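Local coordinates for protein inorganic polyphosphate/ATP-glucomannokinase (Arthrobacter sp., PDB 1WOQ) that catalyses transfer of a phosphate group to glucose or mannose, using inorganic polyphosphate or ATP as the donor, at residues A[175-178]-A[179-183]; A[147-150]-A[151-155]; A[230-233]-A[234-237]; A[167-170]-A[171-174]; A[119-123]-A[124-128]. All coordinates share one frame; numbering follows the deposited sequence.

Interaction 1: A[175-178]-A[179-183]; sequences DGHD and AETKA. With BGC (beta-D-glucopyranose), chain C.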
# COMPACT_ATOMS: atom_id res chain seq x y z
N ASP A 175 -8.06 15.65 16.66
CA ASP A 175 -7.72 16.96 17.18
C ASP A 175 -7.91 18.09 16.17
O ASP A 175 -7.04 18.94 15.98
CB ASP A 175 -6.29 16.95 17.74
CG ASP A 175 -6.15 16.01 18.93
OD1 ASP A 175 -7.09 15.97 19.76
OD2 ASP A 175 -5.12 15.32 19.06
N GLY A 176 -9.07 18.07 15.50
CA GLY A 176 -9.41 19.10 14.54
C GLY A 176 -8.82 19.01 13.15
O GLY A 176 -9.07 19.89 12.32
N HIS A 177 -8.05 17.96 12.87
CA HIS A 177 -7.43 17.82 11.55
C HIS A 177 -7.53 16.44 10.95
O HIS A 177 -7.64 15.45 11.66
CB HIS A 177 -5.94 18.17 11.61
CG HIS A 177 -5.66 19.63 11.74
ND1 HIS A 177 -5.31 20.21 12.94
CD2 HIS A 177 -5.70 20.62 10.83
CE1 HIS A 177 -5.13 21.51 12.76
NE2 HIS A 177 -5.36 21.78 11.48
N ASP A 178 -7.47 16.38 9.63
CA ASP A 178 -7.46 15.11 8.92
C ASP A 178 -6.16 14.50 9.45
O ASP A 178 -5.11 15.13 9.38
CB ASP A 178 -7.39 15.37 7.42
CG ASP A 178 -7.12 14.12 6.62
OD1 ASP A 178 -5.94 13.71 6.57
OD2 ASP A 178 -8.07 13.55 6.06
N ALA A 179 -6.24 13.29 9.99
CA ALA A 179 -5.07 12.64 10.59
C ALA A 179 -3.76 12.72 9.82
O ALA A 179 -2.73 13.10 10.38
CB ALA A 179 -5.39 11.18 10.90
N GLU A 180 -3.78 12.38 8.54
CA GLU A 180 -2.54 12.40 7.77
C GLU A 180 -1.96 13.78 7.49
O GLU A 180 -0.78 13.90 7.19
CB GLU A 180 -2.70 11.63 6.45
CG GLU A 180 -3.66 12.24 5.45
CD GLU A 180 -3.53 11.60 4.08
OE1 GLU A 180 -3.42 10.36 4.01
OE2 GLU A 180 -3.54 12.34 3.07
N THR A 181 -2.78 14.82 7.60
CA THR A 181 -2.26 16.16 7.34
C THR A 181 -1.28 16.56 8.44
O THR A 181 -0.47 17.46 8.26
CB THR A 181 -3.40 17.21 7.24
OG1 THR A 181 -4.07 17.33 8.49
CG2 THR A 181 -4.39 16.80 6.17
N LYS A 182 -1.34 15.86 9.57
CA LYS A 182 -0.45 16.15 10.69
C LYS A 182 0.52 15.02 11.05
O LYS A 182 1.60 15.28 11.58
CB LYS A 182 -1.27 16.50 11.94
CG LYS A 182 -1.96 17.86 11.88
CD LYS A 182 -0.94 18.98 11.90
CE LYS A 182 -1.62 20.35 11.92
NZ LYS A 182 -0.62 21.45 12.04
N ALA A 183 0.15 13.78 10.74
CA ALA A 183 0.98 12.64 11.11
C ALA A 183 1.61 11.79 10.00
O ALA A 183 2.20 10.75 10.30
CB ALA A 183 0.19 11.73 12.06
C2 BGC C . -5.17 7.70 0.71
C3 BGC C . -5.19 6.17 0.87
C4 BGC C . -3.76 5.61 0.74
C5 BGC C . -2.83 6.33 1.71
C6 BGC C . -1.38 5.91 1.60
C1 BGC C . -4.18 8.30 1.71
O1 BGC C . -4.11 9.67 1.56
O2 BGC C . -6.47 8.22 0.93
O3 BGC C . -6.04 5.58 -0.10
O4 BGC C . -3.77 4.21 1.02
O5 BGC C . -2.88 7.76 1.48
O6 BGC C . -0.91 6.01 0.26
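D178 is the N-cap of the short helix 179-183, which brings E180 into the glucose site. The D178 carbonyl oxygen is gripped twice by T181. T181 N donates to D178 O at 2.9 Å. The hydroxyl gives the shorter bond: T181 OG1 lies 2.6 Å from D178 O, in the carbonyl plane and on a lone pair. T181 OG1 stands between its own backbone N and carbonyl carbon (chi1 65°), and this turns it back onto D178. The T181 methyl CG2 rests against D178 CB.

The D178 carboxylate has two tasks. D178 OD1 takes a weak, bent capping bond from E180 N at 3.2 Å. OD2 is hydrogen-bonded to H171 ND1, so it helps to fix that sugar-binding ring. The D178 and E180 side chains point the same way, but their carboxylate planes are 81° apart. E180 extends beyond CG to the sugar, where E180 OE1 lies 2.6 Å from BGC O1. E180 OE1 accepts a hydrogen bond from I153 N. Further back, K182 lies over one face of the exposed H177 ring in a CH-pi contact, with K182 CE 3.8 Å from the ring centroid.

Interaction 2: A[147-150]-A[151-155]; sequences ITLG and TGIGS. With BGC (beta-D-glucopyranose), chain C; PO4 (phosphate ion), chain D.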
# COMPACT_ATOMS: atom_id res chain seq x y z
N ILE A 147 -0.99 0.01 9.39
CA ILE A 147 -0.99 1.45 9.16
C ILE A 147 0.30 1.83 8.45
O ILE A 147 1.39 1.59 8.97
CB ILE A 147 -1.06 2.22 10.50
CG1 ILE A 147 -2.31 1.79 11.29
CG2 ILE A 147 -1.03 3.72 10.26
CD1 ILE A 147 -3.63 2.10 10.59
N THR A 148 0.18 2.43 7.26
CA THR A 148 1.37 2.84 6.52
C THR A 148 1.62 4.34 6.65
O THR A 148 0.70 5.15 6.52
CB THR A 148 1.25 2.45 5.02
OG1 THR A 148 0.18 3.18 4.41
CG2 THR A 148 0.98 0.97 4.88
N LEU A 149 2.87 4.70 6.92
CA LEU A 149 3.25 6.10 7.08
C LEU A 149 4.14 6.55 5.93
O LEU A 149 5.25 6.07 5.77
CB LEU A 149 3.99 6.27 8.41
CG LEU A 149 3.25 5.78 9.66
CD1 LEU A 149 4.17 5.85 10.87
CD2 LEU A 149 2.00 6.63 9.88
N GLY A 150 3.63 7.48 5.12
CA GLY A 150 4.41 7.96 3.99
C GLY A 150 3.85 9.29 3.53
O GLY A 150 3.62 10.17 4.36
N THR A 151 3.62 9.44 2.23
CA THR A 151 3.06 10.67 1.69
C THR A 151 1.72 10.89 2.40
O THR A 151 1.39 11.99 2.83
CB THR A 151 2.84 10.56 0.17
OG1 THR A 151 4.11 10.41 -0.48
CG2 THR A 151 2.15 11.81 -0.37
N GLY A 152 0.96 9.81 2.52
CA GLY A 152 -0.31 9.89 3.22
C GLY A 152 -0.27 8.80 4.27
O GLY A 152 0.76 8.16 4.47
N ILE A 153 -1.38 8.60 4.98
CA ILE A 153 -1.44 7.53 5.96
C ILE A 153 -2.41 6.51 5.39
O ILE A 153 -3.56 6.84 5.11
CB ILE A 153 -1.94 8.02 7.34
CG1 ILE A 153 -0.88 8.93 7.97
CG2 ILE A 153 -2.24 6.82 8.25
CD1 ILE A 153 -1.24 9.43 9.37
N GLY A 154 -1.93 5.30 5.18
CA GLY A 154 -2.78 4.27 4.63
C GLY A 154 -3.16 3.29 5.72
O GLY A 154 -2.52 3.24 6.77
N SER A 155 -4.21 2.51 5.47
CA SER A 155 -4.63 1.52 6.44
C SER A 155 -5.27 0.32 5.77
O SER A 155 -6.13 0.46 4.91
CB SER A 155 -5.64 2.12 7.43
OG SER A 155 -6.84 2.50 6.76
C2 BGC C . -5.17 7.70 0.71
C3 BGC C . -5.19 6.17 0.87
C4 BGC C . -3.76 5.61 0.74
C5 BGC C . -2.83 6.33 1.71
C6 BGC C . -1.38 5.91 1.60
C1 BGC C . -4.18 8.30 1.71
O1 BGC C . -4.11 9.67 1.56
O2 BGC C . -6.47 8.22 0.93
O3 BGC C . -6.04 5.58 -0.10
O4 BGC C . -3.77 4.21 1.02
O5 BGC C . -2.88 7.76 1.48
O6 BGC C . -0.91 6.01 0.26
P PO4 D . 4.13 6.80 -1.07
O1 PO4 D . 3.02 5.76 -1.52
O2 PO4 D . 4.17 7.11 0.41
O3 PO4 D . 5.42 6.06 -1.50
O4 PO4 D . 3.85 8.00 -1.96
O HOH W 1 1.60 5.45 3.46
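The flat groups joining T148 and G154 are backbone peptides, and they tie strands 143-149 and 153-159 into an antiparallel beta hairpin. I147, L149, I153 and S155 lie on one face of it. T148 lies on the other, opposite G154. T148 N donates to G154 O at 2.9 Å, and G154 N returns a bond to T148 O at 3.0 Å. The T148 hydroxyl OG1 adds a weak, bent bond from G154 N. A side chain at G154 would clash with this OG1. Water 1 bridges T148 OG1 and G152 O.

On the face of I147 and I153, these two meet through their CG2 methyls, 3.9 Å apart. The bend at chi2 (-62°) carries I147 CD1 to 3.7 Å from S155 CB. With an alanine in place of I147, a gap would probably open beside I153 CG2 and S155 CB, on the face that packs against Y205 and F206 of helix 195-213.

The glycine-rich turn is consistent with a phosphate-binding hairpin of the actin-like ATPase clan, though the bound ion is probably from the crystallisation liquor. The start of strand 153-159 borders the glucose, with I153 O 3.5 Å from BGC C5. G150 N bonds G152 O across the turn. T151 N points almost straight at phosphate O2 (angle 175°), and T151 OG1 donates to phosphate O4 at 2.8 Å.

Interaction 3: A[230-233]-A[234-237]; sequences EYLP and NLRL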
# COMPACT_ATOMS: atom_id res chain seq x y z
N GLU A 230 12.89 4.53 16.37
CA GLU A 230 13.00 5.91 16.82
C GLU A 230 11.72 6.45 17.47
O GLU A 230 11.74 7.50 18.11
CB GLU A 230 13.37 6.83 15.66
CG GLU A 230 14.79 6.67 15.15
CD GLU A 230 15.83 6.95 16.22
OE1 GLU A 230 15.66 7.94 16.96
OE2 GLU A 230 16.81 6.19 16.31
N TYR A 231 10.60 5.75 17.29
CA TYR A 231 9.35 6.23 17.86
C TYR A 231 8.45 5.19 18.53
O TYR A 231 7.75 5.51 19.50
CB TYR A 231 8.56 7.00 16.80
CG TYR A 231 8.39 6.30 15.47
CD1 TYR A 231 7.37 5.36 15.28
CD2 TYR A 231 9.23 6.59 14.40
CE1 TYR A 231 7.20 4.74 14.04
CE2 TYR A 231 9.06 5.97 13.16
CZ TYR A 231 8.04 5.05 12.99
OH TYR A 231 7.88 4.43 11.76
N LEU A 232 8.45 3.96 18.04
CA LEU A 232 7.60 2.93 18.65
C LEU A 232 7.95 2.72 20.12
O LEU A 232 7.06 2.56 20.96
CB LEU A 232 7.70 1.61 17.88
CG LEU A 232 7.15 1.62 16.45
CD1 LEU A 232 7.16 0.19 15.91
CD2 LEU A 232 5.73 2.18 16.43
N PRO A 233 9.25 2.70 20.47
CA PRO A 233 9.63 2.50 21.87
C PRO A 233 9.03 3.54 22.83
O PRO A 233 8.85 3.27 24.01
CB PRO A 233 11.15 2.57 21.82
CG PRO A 233 11.46 1.99 20.48
CD PRO A 233 10.43 2.66 19.59
N ASN A 234 8.71 4.72 22.31
CA ASN A 234 8.14 5.79 23.13
C ASN A 234 6.64 5.65 23.36
O ASN A 234 6.08 6.28 24.27
CB ASN A 234 8.39 7.16 22.50
CG ASN A 234 9.86 7.51 22.44
OD1 ASN A 234 10.59 7.34 23.42
ND2 ASN A 234 10.30 8.02 21.30
N LEU A 235 5.97 4.85 22.54
CA LEU A 235 4.53 4.68 22.67
C LEU A 235 4.12 3.83 23.86
O LEU A 235 4.86 2.96 24.31
CB LEU A 235 3.96 4.08 21.38
CG LEU A 235 4.30 4.85 20.10
CD1 LEU A 235 3.62 4.18 18.90
CD2 LEU A 235 3.84 6.30 20.22
N ARG A 236 2.93 4.11 24.37
CA ARG A 236 2.37 3.38 25.50
C ARG A 236 0.96 2.96 25.10
O ARG A 236 -0.01 3.66 25.37
CB ARG A 236 2.33 4.27 26.74
CG ARG A 236 3.72 4.64 27.27
CD ARG A 236 4.44 3.42 27.83
NE ARG A 236 5.78 3.72 28.31
CZ ARG A 236 6.84 3.91 27.52
NH1 ARG A 236 6.72 3.83 26.21
NH2 ARG A 236 8.02 4.19 28.06
N LEU A 237 0.87 1.81 24.43
CA LEU A 237 -0.40 1.30 23.96
C LEU A 237 -0.75 -0.04 24.58
O LEU A 237 0.12 -0.75 25.09
CB LEU A 237 -0.35 1.13 22.44
CG LEU A 237 0.06 2.36 21.63
CD1 LEU A 237 0.32 1.95 20.18
CD2 LEU A 237 -1.02 3.41 21.71
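R236 NH1 donates two hydrogen bonds, one across the contact to P233 O at 3.1 Å and one to L235 O at 2.8 Å. L235 O lies in the guanidinium plane, while P233 O is tilted 17° out of it. Both acceptors are approached off their own carbonyl planes, L235 O from well above. The R236 chain bends at chi2 (-67°), which folds the guanidinium back over the turn that precedes it. The two bonds should limit its rotation, although the residue is exposed.

The backbone here forms a short 3-10 turn, residues 232-234, in the loop between strands 217-221 and 241-243. Its bonds span three residues. N234 N donates to Y231 O at 3.1 Å, and L235 N donates to L232 O at 3.0 Å. Beside the turn, the L232 and L235 side chains touch through CD2 and CD1, 3.8 Å apart. L235 CG also rests 3.6 Å from Y231 O. L232 packs on I241 and P243 of strand 241-243.

Y231 reaches back to helix 195-213, against S199 and L202, and its hydroxyl is hydrogen-bonded to I224 O. The N234 amide ND2 is hydrogen-bonded to S199 OG of the same helix.

Interaction 4: A[167-170]-A[171-174]; sequences AELG and HLEI. With BGC (beta-D-glucopyranose), chain C.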
# COMPACT_ATOMS: atom_id res chain seq x y z
N ALA A 167 -10.42 0.49 3.95
CA ALA A 167 -10.51 1.27 5.19
C ALA A 167 -9.61 2.49 4.96
O ALA A 167 -8.47 2.34 4.52
CB ALA A 167 -9.99 0.45 6.38
N GLU A 168 -10.13 3.68 5.23
CA GLU A 168 -9.36 4.91 5.03
C GLU A 168 -9.08 5.62 6.35
O GLU A 168 -9.41 6.79 6.52
CB GLU A 168 -10.11 5.86 4.08
CG GLU A 168 -10.07 5.44 2.61
CD GLU A 168 -8.71 5.70 1.97
OE1 GLU A 168 -8.03 6.65 2.39
OE2 GLU A 168 -8.34 4.96 1.02
N LEU A 169 -8.45 4.89 7.28
CA LEU A 169 -8.14 5.42 8.60
C LEU A 169 -7.15 6.58 8.61
O LEU A 169 -6.97 7.24 9.63
CB LEU A 169 -7.63 4.29 9.51
CG LEU A 169 -8.67 3.54 10.35
CD1 LEU A 169 -10.03 3.54 9.69
CD2 LEU A 169 -8.18 2.13 10.62
N GLY A 170 -6.50 6.82 7.47
CA GLY A 170 -5.57 7.93 7.39
C GLY A 170 -6.36 9.22 7.33
O GLY A 170 -5.80 10.31 7.46
N HIS A 171 -7.68 9.09 7.14
CA HIS A 171 -8.54 10.26 7.06
C HIS A 171 -9.49 10.44 8.22
O HIS A 171 -10.48 11.16 8.13
CB HIS A 171 -9.27 10.26 5.71
CG HIS A 171 -8.34 10.44 4.55
ND1 HIS A 171 -7.56 11.57 4.40
CD2 HIS A 171 -7.98 9.60 3.55
CE1 HIS A 171 -6.76 11.42 3.36
NE2 HIS A 171 -7.00 10.23 2.82
N LEU A 172 -9.19 9.76 9.32
CA LEU A 172 -9.96 9.92 10.53
C LEU A 172 -9.62 11.35 10.93
O LEU A 172 -8.53 11.83 10.62
CB LEU A 172 -9.44 8.99 11.64
CG LEU A 172 -9.74 7.50 11.58
CD1 LEU A 172 -8.86 6.77 12.60
CD2 LEU A 172 -11.21 7.28 11.89
N GLU A 173 -10.54 12.03 11.59
CA GLU A 173 -10.25 13.38 12.05
C GLU A 173 -9.71 13.21 13.46
O GLU A 173 -10.27 12.44 14.25
CB GLU A 173 -11.51 14.23 12.08
CG GLU A 173 -11.28 15.60 12.69
CD GLU A 173 -12.55 16.39 12.83
OE1 GLU A 173 -12.79 16.93 13.93
OE2 GLU A 173 -13.31 16.47 11.84
N ILE A 174 -8.62 13.90 13.78
CA ILE A 174 -8.04 13.81 15.11
C ILE A 174 -7.56 15.19 15.52
O ILE A 174 -6.77 15.82 14.81
CB ILE A 174 -6.86 12.81 15.15
CG1 ILE A 174 -7.37 11.40 14.81
CG2 ILE A 174 -6.22 12.82 16.53
CD1 ILE A 174 -6.29 10.35 14.81
C2 BGC C . -5.17 7.70 0.71
C3 BGC C . -5.19 6.17 0.87
C4 BGC C . -3.76 5.61 0.74
C5 BGC C . -2.83 6.33 1.71
C6 BGC C . -1.38 5.91 1.60
C1 BGC C . -4.18 8.30 1.71
O1 BGC C . -4.11 9.67 1.56
O2 BGC C . -6.47 8.22 0.93
O3 BGC C . -6.04 5.58 -0.10
O4 BGC C . -3.77 4.21 1.02
O5 BGC C . -2.88 7.76 1.48
O6 BGC C . -0.91 6.01 0.26
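E168 and H171 are the glutamate and histidine of the E-x-G-H sequence found in ROK sugar kinases, and together they grip the glucose by hydrogen bonds. The E168 carboxylate takes one hydroxyl on each oxygen: BGC O2 donates to E168 OE1 at 2.7 Å, and BGC O3 donates to E168 OE2 at 2.6 Å. H171 NE2 donates to BGC O2 at 2.8 Å and reaches BGC O1 at 3.2 Å. O2 is thus donor to E168 and acceptor from H171. The other ring nitrogen, H171 ND1, has D178 as its partner.

The flat groups are turned nearly alike, with carboxylate and ring planes 20° apart. E168 OE1 comes to the ring edge in its plane, 3.2 Å from H171 CD2. The bend of E168 at chi2 (-74°) brings the carboxylate alongside the ring. G170 C lies over one ring face.

Backbone bonds form a short 3-10 turn. H171 N donates to E168 O at 2.9 Å, and L172 N makes a weak bond to L169 O at 3.4 Å.

Apolar contact is made by L169 and L172, which lie side by side and point the same way. L169 CG meets L172 CD1 at 3.9 Å.

The turn leads into strand 173-174, which pairs with strand 177-178. On helix 195-213, L172 packs against V209 and L212, I174 packs against Y205, and L169 O is hydrogen-bonded to Y205 OH.

Interaction 5: A[119-123]-A[124-128]; sequences EVIND and ADAAG. With BGC (beta-D-glucopyranose), chain C.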
# COMPACT_ATOMS: atom_id res chain seq x y z
N GLU A 119 -6.00 -5.55 -12.65
CA GLU A 119 -6.91 -5.34 -11.54
C GLU A 119 -6.22 -4.53 -10.46
O GLU A 119 -5.17 -4.93 -9.95
CB GLU A 119 -7.40 -6.68 -10.99
CG GLU A 119 -8.34 -7.38 -11.96
CD GLU A 119 -8.83 -8.70 -11.44
OE1 GLU A 119 -9.22 -8.77 -10.25
OE2 GLU A 119 -8.83 -9.68 -12.22
N VAL A 120 -6.82 -3.40 -10.14
CA VAL A 120 -6.28 -2.48 -9.15
C VAL A 120 -6.85 -2.70 -7.76
O VAL A 120 -7.99 -3.12 -7.59
CB VAL A 120 -6.54 -1.01 -9.59
CG1 VAL A 120 -5.98 -0.03 -8.57
CG2 VAL A 120 -5.92 -0.77 -10.97
N ILE A 121 -6.02 -2.41 -6.76
CA ILE A 121 -6.41 -2.53 -5.36
C ILE A 121 -5.74 -1.38 -4.63
O ILE A 121 -4.71 -0.88 -5.06
CB ILE A 121 -5.91 -3.87 -4.77
CG1 ILE A 121 -6.28 -3.95 -3.28
CG2 ILE A 121 -4.41 -4.01 -4.98
CD1 ILE A 121 -5.91 -5.28 -2.64
N ASN A 122 -6.35 -0.93 -3.53
CA ASN A 122 -5.75 0.15 -2.77
C ASN A 122 -4.34 -0.23 -2.32
O ASN A 122 -4.10 -1.38 -1.95
CB ASN A 122 -6.62 0.48 -1.56
CG ASN A 122 -5.94 1.43 -0.61
OD1 ASN A 122 -5.33 1.01 0.37
ND2 ASN A 122 -6.01 2.73 -0.91
N ASP A 123 -3.42 0.72 -2.34
CA ASP A 123 -2.04 0.45 -1.95
C ASP A 123 -1.85 -0.09 -0.52
O ASP A 123 -1.07 -1.02 -0.30
CB ASP A 123 -1.15 1.68 -2.17
CG ASP A 123 -1.56 2.87 -1.31
OD1 ASP A 123 -0.67 3.69 -1.00
OD2 ASP A 123 -2.75 3.01 -0.96
N ALA A 124 -2.57 0.49 0.44
CA ALA A 124 -2.45 0.03 1.82
C ALA A 124 -3.07 -1.36 1.95
O ALA A 124 -2.54 -2.22 2.67
CB ALA A 124 -3.14 1.02 2.77
N ASP A 125 -4.18 -1.59 1.26
CA ASP A 125 -4.85 -2.89 1.28
C ASP A 125 -3.89 -3.97 0.77
O ASP A 125 -3.84 -5.07 1.33
CB ASP A 125 -6.11 -2.88 0.40
CG ASP A 125 -7.30 -2.20 1.06
OD1 ASP A 125 -7.16 -1.71 2.21
OD2 ASP A 125 -8.37 -2.16 0.43
N ALA A 126 -3.15 -3.65 -0.28
CA ALA A 126 -2.18 -4.60 -0.85
C ALA A 126 -1.11 -4.90 0.19
O ALA A 126 -0.74 -6.06 0.40
CB ALA A 126 -1.55 -4.02 -2.12
N ALA A 127 -0.61 -3.86 0.85
CA ALA A 127 0.41 -4.04 1.87
C ALA A 127 -0.14 -4.94 2.97
O ALA A 127 0.58 -5.78 3.52
CB ALA A 127 0.82 -2.68 2.46
N GLY A 128 -1.42 -4.78 3.29
CA GLY A 128 -2.06 -5.59 4.31
C GLY A 128 -2.15 -7.05 3.91
O GLY A 128 -1.88 -7.95 4.72
C2 BGC C . -5.17 7.70 0.71
C3 BGC C . -5.19 6.17 0.87
C4 BGC C . -3.76 5.61 0.74
C5 BGC C . -2.83 6.33 1.71
C6 BGC C . -1.38 5.91 1.60
C1 BGC C . -4.18 8.30 1.71
O1 BGC C . -4.11 9.67 1.56
O2 BGC C . -6.47 8.22 0.93
O3 BGC C . -6.04 5.58 -0.10
O4 BGC C . -3.77 4.21 1.02
O5 BGC C . -2.88 7.76 1.48
O6 BGC C . -0.91 6.01 0.26
O HOH W 2 -9.03 -1.77 -2.20
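Strand 119-122 meets helix 124-128 at 88°, their axes 6.4 Å apart at the closest. This is the end of strand 118-122, at the edge of its sheet beside strand 78-82, followed at once by helix 123-134. N122 is the N-cap. Its backbone O accepts from A126 N at 3.0 Å, the first full turn of the helix.

The N122 amide works on two sides. CG stands anti to the backbone N (chi1 170°), which swings OD1 over the helix start. N122 OD1 accepts from D125 N at 3.0 Å, in the carbonyl plane and on a lone pair. A weaker, bent bond reaches N122 OD1 from A124 N at 2.8 Å. N122 ND2 faces the sugar, with weak bonds to BGC O3 at 3.0 Å and to BGC O4. The same ND2 is hydrogen-bonded to G84 O. Replacing N122 by an alanine removes the amide, and would probably leave A124 N and D125 N without their cap and the sugar without this donor to O3 and O4.

D123 takes two glucose hydroxyls, one on each carboxylate oxygen. BGC O4 donates to D123 OD2 at 2.5 Å and BGC O6 donates to D123 OD1 at 2.7 Å. A124 CB lies near O4 too.

Behind the cap, water 2 joins N122 N to D125 OD2, which is also bonded to N166 N. I121 packs over the first turn, its CG1 against D125 CB and its CG2 4.0 Å from A126 CB.

Along the chain the order is interaction 5, 2, 4, 1, 3. Interactions 1, 2, 4 and 5 all touch the glucose. Interaction 5 comes from the sheet that ends in strand 118-122, and interaction 2 from the other five-stranded sheet. Their centres are about 12 Å apart, and A124 CB meets the backbone of S155. Interactions 4 and 1, about 9 Å apart between centres, share the small sheet of strands 173-174 and 177-178. S155 OG of interaction 2 is hydrogen-bonded to L169 N of interaction 4. Interaction 3 stands aside, about 17 Å from interaction 2 between centres, and meets it where Y231 touches L149. The sugar site is therefore built from both main sheets and residues 167-183.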